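Local coordinates for protein dihydrocoumarin hydrolase, AncDHCH1 (Pseudomonas sp., PDB 6C2C) that probably hydrolyses the lactone dihydrocoumarin at a two-zinc centre, as a metallo-beta-lactamase-superfamily relative of methyl-parathion hydrolase, at residues P40-L45 against L61-E66; E114-H119 against T210-E215; D226-A231 against A272-P277. All blocks are in the same frame, centred on the assembly; numbering follows the deposited sequence. Where two conformers were deposited one is given.

Contact 1 of 3, residues P40-L45 against L61-E66; sequences PVDKLL and LKAPLE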
ATOM      1  N   PRO A  40     -13.573  -8.746   5.636  1.00 19.40           N
ATOM      2  CA  PRO A  40     -15.031  -8.904   5.506  1.00 17.23           C
ATOM      3  C   PRO A  40     -15.609  -7.696   4.787  1.00 18.02           C
ATOM      4  O   PRO A  40     -16.243  -6.820   5.385  1.00 18.10           O
ATOM      5  CB  PRO A  40     -15.483  -9.024   6.970  1.00 18.82           C
ATOM      6  CG  PRO A  40     -14.557  -8.169   7.712  1.00 20.72           C
ATOM      7  CD  PRO A  40     -13.183  -8.339   6.995  1.00 18.84           C
ATOM      8  N   VAL A  41     -15.371  -7.640   3.471  1.00 15.85           N
ATOM      9  CA  VAL A  41     -15.716  -6.430   2.719  1.00 18.05           C
ATOM     10  C   VAL A  41     -17.225  -6.215   2.600  1.00 16.61           C
ATOM     11  O   VAL A  41     -17.650  -5.085   2.357  1.00 17.21           O
ATOM     12  CB  VAL A  41     -15.042  -6.446   1.331  1.00 18.26           C
ATOM     13  CG1 VAL A  41     -13.516  -6.497   1.501  1.00 17.59           C
ATOM     14  CG2 VAL A  41     -15.524  -7.640   0.446  1.00 19.86           C
ATOM     15  N   ASP A  42     -18.042  -7.268   2.739  1.00 21.57           N
ATOM     16  CA  ASP A  42     -19.481  -7.064   2.724  1.00 21.18           C
ATOM     17  C   ASP A  42     -19.898  -6.174   3.892  1.00 20.14           C
ATOM     18  O   ASP A  42     -20.792  -5.330   3.761  1.00 21.47           O
ATOM     19  CB  ASP A  42     -20.171  -8.416   2.789  1.00 21.50           C
ATOM     20  CG  ASP A  42     -19.627  -9.290   3.934  1.00 32.34           C
ATOM     21  OD1 ASP A  42     -18.393  -9.255   4.276  1.00 29.55           O
ATOM     22  OD2 ASP A  42     -20.445 -10.046   4.523  1.00 41.63           O
ATOM     23  N   LYS A  43     -19.217  -6.313   5.007  1.00 19.17           N
ATOM     24  CA  LYS A  43     -19.478  -5.494   6.160  1.00 20.83           C
ATOM     25  C   LYS A  43     -18.768  -4.133   6.156  1.00 23.56           C
ATOM     26  O   LYS A  43     -19.327  -3.177   6.558  1.00 22.33           O
ATOM     27  CB  LYS A  43     -19.054  -6.263   7.374  1.00 23.46           C
ATOM     28  CG  LYS A  43     -19.552  -5.716   8.678  1.00 36.33           C
ATOM     29  CD  LYS A  43     -18.650  -4.668   9.279  1.00 37.79           C
ATOM     30  CE  LYS A  43     -19.390  -3.829  10.317  1.00 42.72           C
ATOM     31  NZ  LYS A  43     -20.564  -3.202   9.732  1.00 42.71           N
ATOM     32  N   LEU A  44     -17.537  -4.101   5.675  1.00 18.75           N
ATOM     33  CA  LEU A  44     -16.737  -2.882   5.724  1.00 17.01           C
ATOM     34  C   LEU A  44     -17.152  -1.849   4.671  1.00 15.12           C
ATOM     35  O   LEU A  44     -17.024  -0.641   4.907  1.00 17.95           O
ATOM     36  CB  LEU A  44     -15.255  -3.247   5.542  1.00 16.44           C
ATOM     37  CG  LEU A  44     -14.644  -4.053   6.668  1.00 15.22           C
ATOM     38  CD1 LEU A  44     -13.382  -4.704   6.138  1.00 22.10           C
ATOM     39  CD2 LEU A  44     -14.344  -3.150   7.821  1.00 22.76           C
ATOM     40  N   LEU A  45     -17.563  -2.278   3.464  1.00 15.16           N
ATOM     41  CA  LEU A  45     -17.962  -1.305   2.456  1.00 16.91           C
ATOM     42  C   LEU A  45     -19.271  -0.618   2.844  1.00 17.10           C
ATOM     43  O   LEU A  45     -20.158  -1.233   3.444  1.00 20.23           O
ATOM     44  CB  LEU A  45     -18.111  -1.957   1.071  1.00 17.19           C
ATOM     45  CG  LEU A  45     -16.782  -2.416   0.438  1.00 17.40           C
ATOM     46  CD1 LEU A  45     -17.062  -3.263  -0.799  1.00 14.08           C
ATOM     47  CD2 LEU A  45     -15.993  -1.174   0.011  1.00 17.71           C
ATOM     48  N   LEU A  61     -15.414 -13.663  -7.095  1.00 22.93           N
ATOM     49  CA  LEU A  61     -14.925 -13.498  -5.742  1.00 28.03           C
ATOM     50  C   LEU A  61     -16.087 -13.616  -4.762  1.00 28.38           C
ATOM     51  O   LEU A  61     -17.268 -13.516  -5.124  1.00 28.40           O
ATOM     52  CB  LEU A  61     -14.230 -12.131  -5.559  1.00 21.51           C
ATOM     53  CG  LEU A  61     -13.052 -11.849  -6.482  1.00 20.95           C
ATOM     54  CD1 LEU A  61     -12.666 -10.384  -6.459  1.00 20.09           C
ATOM     55  CD2 LEU A  61     -11.866 -12.742  -6.131  1.00 23.98           C
ATOM     56  N   LYS A  62     -15.727 -13.758  -3.506  1.00 31.79           N
ATOM     57  CA  LYS A  62     -16.677 -13.811  -2.412  1.00 33.87           C
ATOM     58  C   LYS A  62     -16.023 -13.350  -1.137  1.00 32.15           C
ATOM     59  O   LYS A  62     -14.834 -13.412  -1.021  1.00 32.19           O
ATOM     60  CB  LYS A  62     -17.257 -15.206  -2.231  1.00 38.30           C
ATOM     61  CG  LYS A  62     -18.570 -15.259  -1.445  1.00 40.27           C
ATOM     62  CD  LYS A  62     -19.072 -16.685  -1.327  1.00 45.38           C
ATOM     63  CE  LYS A  62     -20.536 -16.798  -0.866  1.00 52.65           C
ATOM     64  NZ  LYS A  62     -20.872 -16.103   0.405  1.00 57.80           N
ATOM     65  N   ALA A  63     -16.811 -12.818  -0.238  1.00 26.76           N
ATOM     66  CA  ALA A  63     -16.323 -12.376   1.060  1.00 27.25           C
ATOM     67  C   ALA A  63     -16.237 -13.544   2.036  1.00 29.20           C
ATOM     68  O   ALA A  63     -17.085 -14.387   2.006  1.00 30.28           O
ATOM     69  CB  ALA A  63     -17.152 -11.281   1.638  1.00 25.52           C
ATOM     70  N   PRO A  64     -15.243 -13.586   2.900  1.00 26.45           N
ATOM     71  CA  PRO A  64     -14.136 -12.653   3.067  1.00 21.77           C
ATOM     72  C   PRO A  64     -13.131 -12.743   1.920  1.00 25.21           C
ATOM     73  O   PRO A  64     -12.927 -13.752   1.326  1.00 22.02           O
ATOM     74  CB  PRO A  64     -13.561 -13.019   4.402  1.00 22.80           C
ATOM     75  CG  PRO A  64     -14.013 -14.351   4.692  1.00 29.63           C
ATOM     76  CD  PRO A  64     -15.230 -14.612   3.945  1.00 26.23           C
ATOM     77  N   LEU A  65     -12.668 -11.568   1.568  1.00 16.62           N
ATOM     78  CA  LEU A  65     -11.836 -11.386   0.448  1.00 17.84           C
ATOM     79  C   LEU A  65     -10.378 -11.260   0.824  1.00 16.22           C
ATOM     80  O   LEU A  65      -9.987 -10.436   1.597  1.00 16.39           O
ATOM     81  CB  LEU A  65     -12.275 -10.111  -0.247  1.00 19.04           C
ATOM     82  CG  LEU A  65     -11.779  -9.776  -1.630  1.00 17.82           C
ATOM     83  CD1 LEU A  65     -11.656 -11.011  -2.465  1.00 19.71           C
ATOM     84  CD2 LEU A  65     -12.651  -8.732  -2.308  1.00 16.53           C
ATOM     85  N   GLU A  66      -9.605 -12.130   0.245  1.00 13.99           N
ATOM     86  CA  GLU A  66      -8.157 -12.089   0.471  1.00 11.89           C
ATOM     87  C   GLU A  66      -7.587 -10.857  -0.220  1.00 13.65           C
ATOM     88  O   GLU A  66      -7.616 -10.744  -1.452  1.00 13.97           O
ATOM     89  CB  GLU A  66      -7.535 -13.368  -0.080  1.00 15.49           C
ATOM     90  CG  GLU A  66      -6.031 -13.446   0.152  1.00 12.32           C
ATOM     91  CD  GLU A  66      -5.414 -14.809  -0.202  1.00 14.81           C
ATOM     92  OE1 GLU A  66      -6.099 -15.670  -0.845  1.00 16.09           O
ATOM     93  OE2 GLU A  66      -4.250 -15.033   0.190  1.00 15.18           O
TER
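V41, in the first turn of the short helix 41-44, has the largest share of this contact, followed closely by A63 and L65. Its CG2 methyl occupies the crowded position between the backbone N and the carbonyl carbon (chi1 -60° for CG1), and this turns it to the loop 61-64. There V41 CG2 lies 4.2 Å from A63 CB and 4.1 Å from both L65 CD2 and L65 CB; the valine and leucine side chains cross obliquely. The carboxylate of D42 also reaches A63, D42 OD1 coming to 3.6 Å from A63 CB, a methyl-oxygen van der Waals contact and not a hydrogen bond. The backbone N of P40 lies 4.4 Å from P64 CB, and the peptide bond before P64 is cis, bending the chain just ahead of strand 65-75. L56 of helix 49-58 touches both V41 and L65, and the backbone of L65 is hydrogen-bonded to L39. Apolar contacts without a hydrogen bond between the segments thus pack the start of a long connection against its end, two helices being inserted between the adjacent antiparallel strands 27-39 and 65-75.

Contact 2 of 3, residues E114-H119 against T210-E215; sequences EIYITH and TTYVVE. With ZN (zinc ion), chain D.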
ATOM      1  N   GLU A 114      15.341   6.717   2.070  1.00 11.11           N
ATOM      2  CA  GLU A 114      14.171   7.480   2.481  1.00 11.02           C
ATOM      3  C   GLU A 114      13.003   6.531   2.359  1.00  9.37           C
ATOM      4  O   GLU A 114      12.987   5.647   1.497  1.00 10.00           O
ATOM      5  CB  GLU A 114      13.959   8.763   1.639  1.00 12.58           C
ATOM      6  CG  GLU A 114      15.178   9.694   1.765  1.00 12.43           C
ATOM      7  CD  GLU A 114      14.913  11.125   1.368  1.00 15.39           C
ATOM      8  OE1 GLU A 114      15.849  11.949   1.524  1.00 18.01           O
ATOM      9  OE2 GLU A 114      13.792  11.451   0.947  1.00 11.95           O
ATOM     10  N   ILE A 115      12.019   6.736   3.239  1.00  8.88           N
ATOM     11  CA  ILE A 115      10.795   5.924   3.249  1.00  9.02           C
ATOM     12  C   ILE A 115       9.646   6.915   3.231  1.00 10.95           C
ATOM     13  O   ILE A 115       9.602   7.827   4.057  1.00 11.01           O
ATOM     14  CB  ILE A 115      10.733   5.020   4.494  1.00  9.39           C
ATOM     15  CG1 ILE A 115      11.891   4.001   4.405  1.00  9.05           C
ATOM     16  CG2 ILE A 115       9.344   4.334   4.547  1.00  9.29           C
ATOM     17  CD1 ILE A 115      12.071   3.149   5.743  1.00 11.44           C
ATOM     18  N   TYR A 116       8.728   6.762   2.277  1.00  8.10           N
ATOM     19  CA  TYR A 116       7.570   7.653   2.156  1.00  9.09           C
ATOM     20  C   TYR A 116       6.310   6.879   2.514  1.00 10.03           C
ATOM     21  O   TYR A 116       6.064   5.790   2.015  1.00 10.63           O
ATOM     22  CB  TYR A 116       7.443   8.244   0.741  1.00 12.31           C
ATOM     23  CG  TYR A 116       8.705   8.968   0.279  1.00 10.28           C
ATOM     24  CD1 TYR A 116       9.550   9.614   1.175  1.00  8.40           C
ATOM     25  CD2 TYR A 116       9.050   8.941  -1.058  1.00 13.50           C
ATOM     26  CE1 TYR A 116      10.738  10.291   0.725  1.00 10.81           C
ATOM     27  CE2 TYR A 116      10.229   9.606  -1.505  1.00 13.85           C
ATOM     28  CZ  TYR A 116      11.053  10.207  -0.571  1.00 11.67           C
ATOM     29  OH  TYR A 116      12.208  10.829  -1.103  1.00 11.77           O
ATOM     30  N   ILE A 117       5.558   7.399   3.483  1.00  9.93           N
ATOM     31  CA  ILE A 117       4.400   6.716   4.034  1.00 10.03           C
ATOM     32  C   ILE A 117       3.138   7.341   3.452  1.00  9.43           C
ATOM     33  O   ILE A 117       2.914   8.561   3.578  1.00 10.44           O
ATOM     34  CB  ILE A 117       4.427   6.843   5.562  1.00 10.43           C
ATOM     35  CG1 ILE A 117       5.650   6.133   6.146  1.00  9.84           C
ATOM     36  CG2 ILE A 117       3.113   6.344   6.139  1.00 10.79           C
ATOM     37  CD1 ILE A 117       5.675   4.619   5.791  1.00 11.51           C
ATOM     38  N   THR A 118       2.299   6.532   2.788  1.00  8.41           N
ATOM     39  CA  THR A 118       1.077   7.120   2.232  1.00  8.79           C
ATOM     40  C   THR A 118       0.129   7.563   3.349  1.00  9.64           C
ATOM     41  O   THR A 118      -0.458   8.635   3.270  1.00 11.17           O
ATOM     42  CB  THR A 118       0.361   6.115   1.301  1.00  9.87           C
ATOM     43  OG1 THR A 118       0.019   4.908   2.030  1.00 11.32           O
ATOM     44  CG2 THR A 118       1.215   5.804   0.055  1.00  9.87           C
ATOM     45  N   HIS A 119       0.061   6.789   4.424  1.00  9.54           N
ATOM     46  CA  HIS A 119      -0.742   7.123   5.587  1.00 12.12           C
ATOM     47  C   HIS A 119      -0.368   6.183   6.718  1.00 11.22           C
ATOM     48  O   HIS A 119       0.189   5.103   6.487  1.00 10.74           O
ATOM     49  CB  HIS A 119      -2.245   7.025   5.281  1.00 10.47           C
ATOM     50  CG  HIS A 119      -2.755   5.654   4.937  1.00  9.79           C
ATOM     51  ND1 HIS A 119      -2.292   4.912   3.858  1.00 10.81           N
ATOM     52  CD2 HIS A 119      -3.728   4.907   5.524  1.00 10.39           C
ATOM     53  CE1 HIS A 119      -2.953   3.761   3.797  1.00 11.66           C
ATOM     54  NE2 HIS A 119      -3.861   3.737   4.773  1.00  9.28           N
ATOM     55  N   THR A 210      -1.443  10.544   1.377  1.00  9.48           N
ATOM     56  CA  THR A 210      -0.594  11.136   0.364  1.00  8.59           C
ATOM     57  C   THR A 210      -0.332  10.090  -0.721  1.00  8.82           C
ATOM     58  O   THR A 210      -0.061   8.913  -0.417  1.00 10.74           O
ATOM     59  CB  THR A 210       0.739  11.640   0.988  1.00  9.58           C
ATOM     60  OG1 THR A 210       0.417  12.625   1.994  1.00 10.80           O
ATOM     61  CG2 THR A 210       1.649  12.283  -0.117  1.00 10.73           C
ATOM     62  N   THR A 211      -0.395  10.577  -1.962  1.00 10.05           N
ATOM     63  CA  THR A 211      -0.035   9.863  -3.176  1.00  8.92           C
ATOM     64  C   THR A 211       1.395  10.229  -3.529  1.00  9.32           C
ATOM     65  O   THR A 211       1.809  11.367  -3.354  1.00 11.52           O
ATOM     66  CB  THR A 211      -0.982  10.336  -4.268  1.00  9.48           C
ATOM     67  OG1 THR A 211      -2.292   9.826  -3.960  1.00 10.37           O
ATOM     68  CG2 THR A 211      -0.534   9.898  -5.683  1.00 12.46           C
ATOM     69  N   TYR A 212       2.140   9.264  -4.056  1.00  8.52           N
ATOM     70  CA  TYR A 212       3.524   9.572  -4.439  1.00  9.64           C
ATOM     71  C   TYR A 212       3.658   9.391  -5.938  1.00 10.58           C
ATOM     72  O   TYR A 212       3.354   8.305  -6.489  1.00 11.99           O
ATOM     73  CB  TYR A 212       4.582   8.740  -3.682  1.00 10.63           C
ATOM     74  CG  TYR A 212       4.514   9.067  -2.207  1.00  9.06           C
ATOM     75  CD1 TYR A 212       5.088  10.264  -1.731  1.00  8.78           C
ATOM     76  CD2 TYR A 212       3.844   8.238  -1.328  1.00  8.43           C
ATOM     77  CE1 TYR A 212       5.013  10.631  -0.418  1.00  7.90           C
ATOM     78  CE2 TYR A 212       3.759   8.601   0.055  1.00  9.19           C
ATOM     79  CZ  TYR A 212       4.304   9.828   0.464  1.00  9.20           C
ATOM     80  OH  TYR A 212       4.274  10.229   1.816  1.00  9.54           O
ATOM     81  N   VAL A 213       4.165  10.432  -6.586  1.00  8.52           N
ATOM     82  CA  VAL A 213       4.232  10.475  -8.054  1.00 10.88           C
ATOM     83  C   VAL A 213       5.681  10.257  -8.456  1.00 10.90           C
ATOM     84  O   VAL A 213       6.562  11.039  -8.065  1.00 10.50           O
ATOM     85  CB  VAL A 213       3.724  11.806  -8.588  1.00 12.73           C
ATOM     86  CG1 VAL A 213       3.892  11.854 -10.112  1.00 13.67           C
ATOM     87  CG2 VAL A 213       2.293  12.060  -8.061  1.00 14.61           C
ATOM     88  N   VAL A 214       5.957   9.156  -9.170  1.00  9.99           N
ATOM     89  CA  VAL A 214       7.313   8.766  -9.546  1.00  9.89           C
ATOM     90  C   VAL A 214       7.469   8.969 -11.037  1.00 10.18           C
ATOM     91  O   VAL A 214       6.630   8.492 -11.792  1.00 13.38           O
ATOM     92  CB  VAL A 214       7.552   7.287  -9.218  1.00 11.19           C
ATOM     93  CG1 VAL A 214       8.984   6.889  -9.563  1.00 10.58           C
ATOM     94  CG2 VAL A 214       7.206   7.050  -7.718  1.00 10.82           C
ATOM     95  N   GLU A 215       8.479   9.714 -11.476  1.00 10.35           N
ATOM     96  CA  GLU A 215       8.597   9.963 -12.915  0.55 12.67           C
ATOM     97  C   GLU A 215      10.048   9.932 -13.347  1.00 13.21           C
ATOM     98  O   GLU A 215      10.921  10.518 -12.698  1.00 15.12           O
ATOM     99  CB  GLU A 215       7.976  11.310 -13.326  0.55 13.85           C
ATOM    100  CG  GLU A 215       7.974  11.465 -14.811  0.55 15.12           C
ATOM    101  CD  GLU A 215       6.965  12.485 -15.306  0.55 17.66           C
ATOM    102  OE1 GLU A 215       6.280  13.128 -14.490  0.55 22.34           O
ATOM    103  OE2 GLU A 215       6.840  12.627 -16.531  0.55 22.75           O
TER
HETATM  104 ZN    ZN D 402      -5.476   2.371   5.086  1.00 16.15          ZN
HETATM  105  O   HOH W   1      -4.715   0.701   5.514  1.00  8.83           O
HETATM  106  O   HOH W   2      -7.396   1.244   5.230  1.00 14.26           O
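The Y212 ring takes the CB of Y116 on one face, 3.6 Å from its centroid and 17° off the normal, a CH-pi contact, while I117 O and T118 N lie in plane at its edge. The two tyrosine rings are nearly parallel but slid apart, with centroids 5.5 Å from each other and little overlap. Along the Y116 ring edge, its OH donates to E114 OE2 from above the carboxylate plane. Y212 OH donates to I117 O at 2.8 Å, approaching well above the carbonyl plane. T118 CG2 rests 3.8 Å from Y212 CE2. Beyond the rings, T210 N donates to T118 O at 2.9 Å, in the carbonyl plane and on a lone pair, while T210 OG1 bonds G208 O. T210 O, with no hydrogen-bond partner, receives a CA-H...O contact from T118 CA at 3.4 Å. H119 ND1 donates in its ring plane to T118 OG1 at 2.9 Å, which leaves NE2 to bind the chain D zinc at 2.1 Å, in a site completed by H121, H205, D226 and two waters. Polar links between the two sheets thus hold T118, a second-shell residue that probably helps to fix the rotation of the H119 ring, and so the position of its zinc-binding NE2.

Contact 3 of 3, residues D226-A231 against A272-P277; sequences DLIHVA and AHLSFP. With ZN (zinc ion), chain C; ZN (zinc ion), chain D.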
ATOM      1  N   ASP A 226      -4.013   3.995  -0.276  1.00  9.58           N
ATOM      2  CA  ASP A 226      -5.318   3.409  -0.081  1.00  8.59           C
ATOM      3  C   ASP A 226      -6.541   4.170  -0.687  1.00 11.33           C
ATOM      4  O   ASP A 226      -7.565   4.284  -0.082  1.00 10.57           O
ATOM      5  CB  ASP A 226      -5.549   3.169   1.404  1.00 12.45           C
ATOM      6  CG  ASP A 226      -4.785   1.974   1.961  1.00 13.59           C
ATOM      7  OD1 ASP A 226      -3.948   1.462   1.351  1.00 10.45           O
ATOM      8  OD2 ASP A 226      -5.072   1.666   3.055  1.00 11.00           O
ATOM      9  N   LEU A 227      -6.324   4.757  -1.840  1.00  9.31           N
ATOM     10  CA  LEU A 227      -7.475   5.313  -2.564  1.00 11.90           C
ATOM     11  C   LEU A 227      -8.439   4.224  -3.025  1.00 13.73           C
ATOM     12  O   LEU A 227      -9.534   4.550  -3.468  1.00 13.63           O
ATOM     13  CB  LEU A 227      -7.030   6.139  -3.769  1.00 11.46           C
ATOM     14  CG  LEU A 227      -6.240   7.421  -3.538  1.00 14.60           C
ATOM     15  CD1 LEU A 227      -6.159   8.332  -4.769  1.00 13.48           C
ATOM     16  CD2 LEU A 227      -6.667   8.212  -2.285  1.00 13.69           C
ATOM     17  N   ILE A 228      -8.070   2.937  -2.953  1.00 11.87           N
ATOM     18  CA  ILE A 228      -8.998   1.863  -3.303  1.00 12.62           C
ATOM     19  C   ILE A 228      -8.730   0.681  -2.378  1.00 13.98           C
ATOM     20  O   ILE A 228      -7.594   0.456  -1.953  1.00 12.72           O
ATOM     21  CB  ILE A 228      -8.869   1.506  -4.796  1.00 14.74           C
ATOM     22  CG1 ILE A 228      -9.857   0.397  -5.235  1.00 17.69           C
ATOM     23  CG2 ILE A 228      -7.464   1.067  -5.086  1.00 14.82           C
ATOM     24  CD1 ILE A 228     -10.342   0.537  -6.715  1.00 17.04           C
ATOM     25  N   HIS A 229      -9.802  -0.062  -2.007  1.00 11.42           N
ATOM     26  CA  HIS A 229      -9.648  -1.278  -1.243  1.00 11.89           C
ATOM     27  C   HIS A 229     -10.198  -2.508  -1.923  1.00 12.32           C
ATOM     28  O   HIS A 229      -9.718  -3.613  -1.639  1.00 13.76           O
ATOM     29  CB  HIS A 229     -10.332  -1.208   0.136  1.00 14.55           C
ATOM     30  CG  HIS A 229      -9.646  -0.273   1.078  1.00 13.10           C
ATOM     31  ND1 HIS A 229      -9.753   1.102   0.951  1.00 12.86           N
ATOM     32  CD2 HIS A 229      -8.826  -0.508   2.131  1.00 11.93           C
ATOM     33  CE1 HIS A 229      -9.040   1.667   1.907  1.00 13.79           C
ATOM     34  NE2 HIS A 229      -8.493   0.722   2.657  1.00 12.80           N
ATOM     35  N   VAL A 230     -11.218  -2.358  -2.758  1.00 12.47           N
ATOM     36  CA  VAL A 230     -11.958  -3.511  -3.289  1.00 14.04           C
ATOM     37  C   VAL A 230     -12.126  -3.236  -4.777  1.00 13.29           C
ATOM     38  O   VAL A 230     -13.109  -2.614  -5.212  1.00 13.08           O
ATOM     39  CB  VAL A 230     -13.303  -3.712  -2.594  1.00 12.89           C
ATOM     40  CG1 VAL A 230     -13.918  -5.000  -3.136  1.00 16.56           C
ATOM     41  CG2 VAL A 230     -13.123  -3.808  -1.088  1.00 11.67           C
ATOM     42  N   ALA A 231     -11.133  -3.678  -5.586  1.00 13.43           N
ATOM     43  CA  ALA A 231     -11.196  -3.461  -7.027  1.00 14.32           C
ATOM     44  C   ALA A 231     -12.540  -3.891  -7.623  1.00 13.95           C
ATOM     45  O   ALA A 231     -13.088  -3.171  -8.467  1.00 15.66           O
ATOM     46  CB  ALA A 231     -10.068  -4.235  -7.746  1.00 13.97           C
ATOM     47  N   ALA A 272      -1.831  -0.016  -2.840  1.00  9.65           N
ATOM     48  CA  ALA A 272      -1.500  -0.921  -1.724  1.00  8.79           C
ATOM     49  C   ALA A 272      -2.420  -2.135  -1.610  1.00  9.50           C
ATOM     50  O   ALA A 272      -1.957  -3.196  -1.153  1.00 11.02           O
ATOM     51  CB  ALA A 272      -1.563  -0.160  -0.386  1.00  9.46           C
ATOM     52  N   HIS A 273      -3.697  -2.024  -2.063  1.00 11.09           N
ATOM     53  CA  HIS A 273      -4.656  -3.117  -1.854  1.00  8.13           C
ATOM     54  C   HIS A 273      -5.263  -3.612  -3.157  1.00 12.68           C
ATOM     55  O   HIS A 273      -6.301  -4.280  -3.141  1.00 12.44           O
ATOM     56  CB  HIS A 273      -5.763  -2.710  -0.839  1.00  7.59           C
ATOM     57  CG  HIS A 273      -5.165  -2.375   0.513  1.00  9.37           C
ATOM     58  ND1 HIS A 273      -4.251  -3.190   1.149  1.00  9.04           N
ATOM     59  CD2 HIS A 273      -5.300  -1.281   1.280  1.00  9.50           C
ATOM     60  CE1 HIS A 273      -3.855  -2.615   2.283  1.00 12.95           C
ATOM     61  NE2 HIS A 273      -4.476  -1.467   2.381  1.00  9.28           N
ATOM     62  N   LEU A 274      -4.611  -3.355  -4.289  1.00 10.55           N
ATOM     63  CA  LEU A 274      -4.937  -4.067  -5.530  1.00 10.08           C
ATOM     64  C   LEU A 274      -4.100  -5.358  -5.546  1.00 11.57           C
ATOM     65  O   LEU A 274      -2.978  -5.398  -5.023  1.00 12.69           O
ATOM     66  CB  LEU A 274      -4.575  -3.216  -6.754  1.00 10.18           C
ATOM     67  CG  LEU A 274      -5.457  -1.980  -6.896  1.00 13.39           C
ATOM     68  CD1 LEU A 274      -5.100  -1.228  -8.140  1.00 14.31           C
ATOM     69  CD2 LEU A 274      -6.956  -2.431  -6.937  1.00 13.05           C
ATOM     70  N   SER A 275      -4.686  -6.417  -6.105  1.00  8.83           N
ATOM     71  CA  SER A 275      -4.034  -7.724  -6.120  1.00 10.23           C
ATOM     72  C   SER A 275      -2.575  -7.613  -6.575  1.00 11.17           C
ATOM     73  O   SER A 275      -2.295  -7.049  -7.637  1.00 11.62           O
ATOM     74  CB  SER A 275      -4.853  -8.615  -7.077  1.00 15.65           C
ATOM     75  OG  SER A 275      -4.315  -9.924  -7.248  1.00 14.29           O
ATOM     76  N   PHE A 276      -1.672  -8.148  -5.766  1.00 10.87           N
ATOM     77  CA  PHE A 276      -0.245  -7.993  -5.995  1.00 12.25           C
ATOM     78  C   PHE A 276       0.119  -8.360  -7.436  1.00 10.14           C
ATOM     79  O   PHE A 276      -0.305  -9.422  -7.925  1.00 12.59           O
ATOM     80  CB  PHE A 276       0.536  -8.881  -5.011  1.00 12.43           C
ATOM     81  CG  PHE A 276       2.026  -8.728  -5.163  1.00 11.67           C
ATOM     82  CD1 PHE A 276       2.690  -7.610  -4.640  1.00 11.31           C
ATOM     83  CD2 PHE A 276       2.770  -9.676  -5.928  1.00 12.48           C
ATOM     84  CE1 PHE A 276       4.054  -7.417  -4.834  1.00 12.60           C
ATOM     85  CE2 PHE A 276       4.170  -9.500  -6.077  1.00 12.81           C
ATOM     86  CZ  PHE A 276       4.792  -8.350  -5.560  1.00 13.63           C
ATOM     87  N   PRO A 277       0.912  -7.543  -8.148  1.00  9.04           N
ATOM     88  CA  PRO A 277       1.708  -6.422  -7.655  1.00 11.11           C
ATOM     89  C   PRO A 277       0.956  -5.081  -7.664  1.00 11.71           C
ATOM     90  O   PRO A 277       1.565  -4.047  -7.263  1.00 11.05           O
ATOM     91  CB  PRO A 277       2.908  -6.400  -8.655  1.00 13.60           C
ATOM     92  CG  PRO A 277       2.224  -6.796  -9.977  1.00 13.85           C
ATOM     93  CD  PRO A 277       1.319  -7.949  -9.534  1.00 10.62           C
TER
HETATM   94 ZN    ZN C 401      -4.038   0.001   3.929  1.00 13.83          ZN
HETATM   95 ZN    ZN D 402      -5.476   2.371   5.086  1.00 16.15          ZN
HETATM   96  O   HOH W   3      -4.950   0.409  -2.652  1.00 11.68           O
HETATM   97  O   HOH W   4      -8.689  -4.837  -4.554  1.00 14.45           O
HETATM   98  O   HOH W   1      -4.715   0.701   5.514  1.00  8.83           O
HETATM   99  O   HOH W   2      -7.396   1.244   5.230  1.00 14.26           O
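Metal binding joins the two loops first. D226 OD2 bridges the pair of zinc ions, 2.1 Å from the chain C ion and 2.2 Å from the chain D ion, and H273 NE2 binds the chain C ion, whose shell D123 and H124 complete. Water 1 sits 1.9 Å from both metals, consistent with a bridging hydroxide as in other dinuclear hydrolases of this superfamily. D226 OD1, not the bridging atom, lies 3.1 Å from H273 CD2, and the carboxylate and imidazole planes stand 53° apart. H273 ND1 is hydrogen-bonded to S68 O, which steadies the ring and leaves NE2 to the metal, while the methyl of A272 covers one ring face over its centre. The imidazoles of H229 and H273 run side by side, pointing the same way, but are slid apart with little overlap; the nearby zinc ions would probably disfavour protonation of H229.

Two waters tie the backbones together where no direct hydrogen bond does. Water 3 donates to I228 O and accepts from H273 N; water 4 accepts from A231 N, donates to H273 O and, weakly, to H229 O.

Apolar packing closes the far end: L274 CD2 wedges between A231 CB at 3.7 Å and I228 CG2 at 4.0 Å, I228 and L274 crossing at about a right angle. The loop between strand 219-223 and helix 231-234 thereby meets the loop between strands 268-270 and 279-285, with helix 248-265 touching I228 and strand 65-75 packing on H273 and V230.

How the contacts relate
Contact 1 lies at the surface, whereas contacts 2 and 3 are buried nearer the middle of the chain. Chemistry follows place: contact 1 is van der Waals packing, contact 2 adds direct hydrogen bonds from strand 210-216 to I117 and T118, and contact 3 relies on metal coordination and bridging waters. Contacts 2 and 3 share the chain D zinc and both of its waters, with H119 and D226 binding that ion from different loops. Contact 1 meets contact 3 through V230, whose methyls pack against V41, L45 and L65. Contacts 1 and 2 do not touch; both reach the six-stranded sheet, through strands 65-75 and 114-116, but lie on opposite sides of the chain's centre.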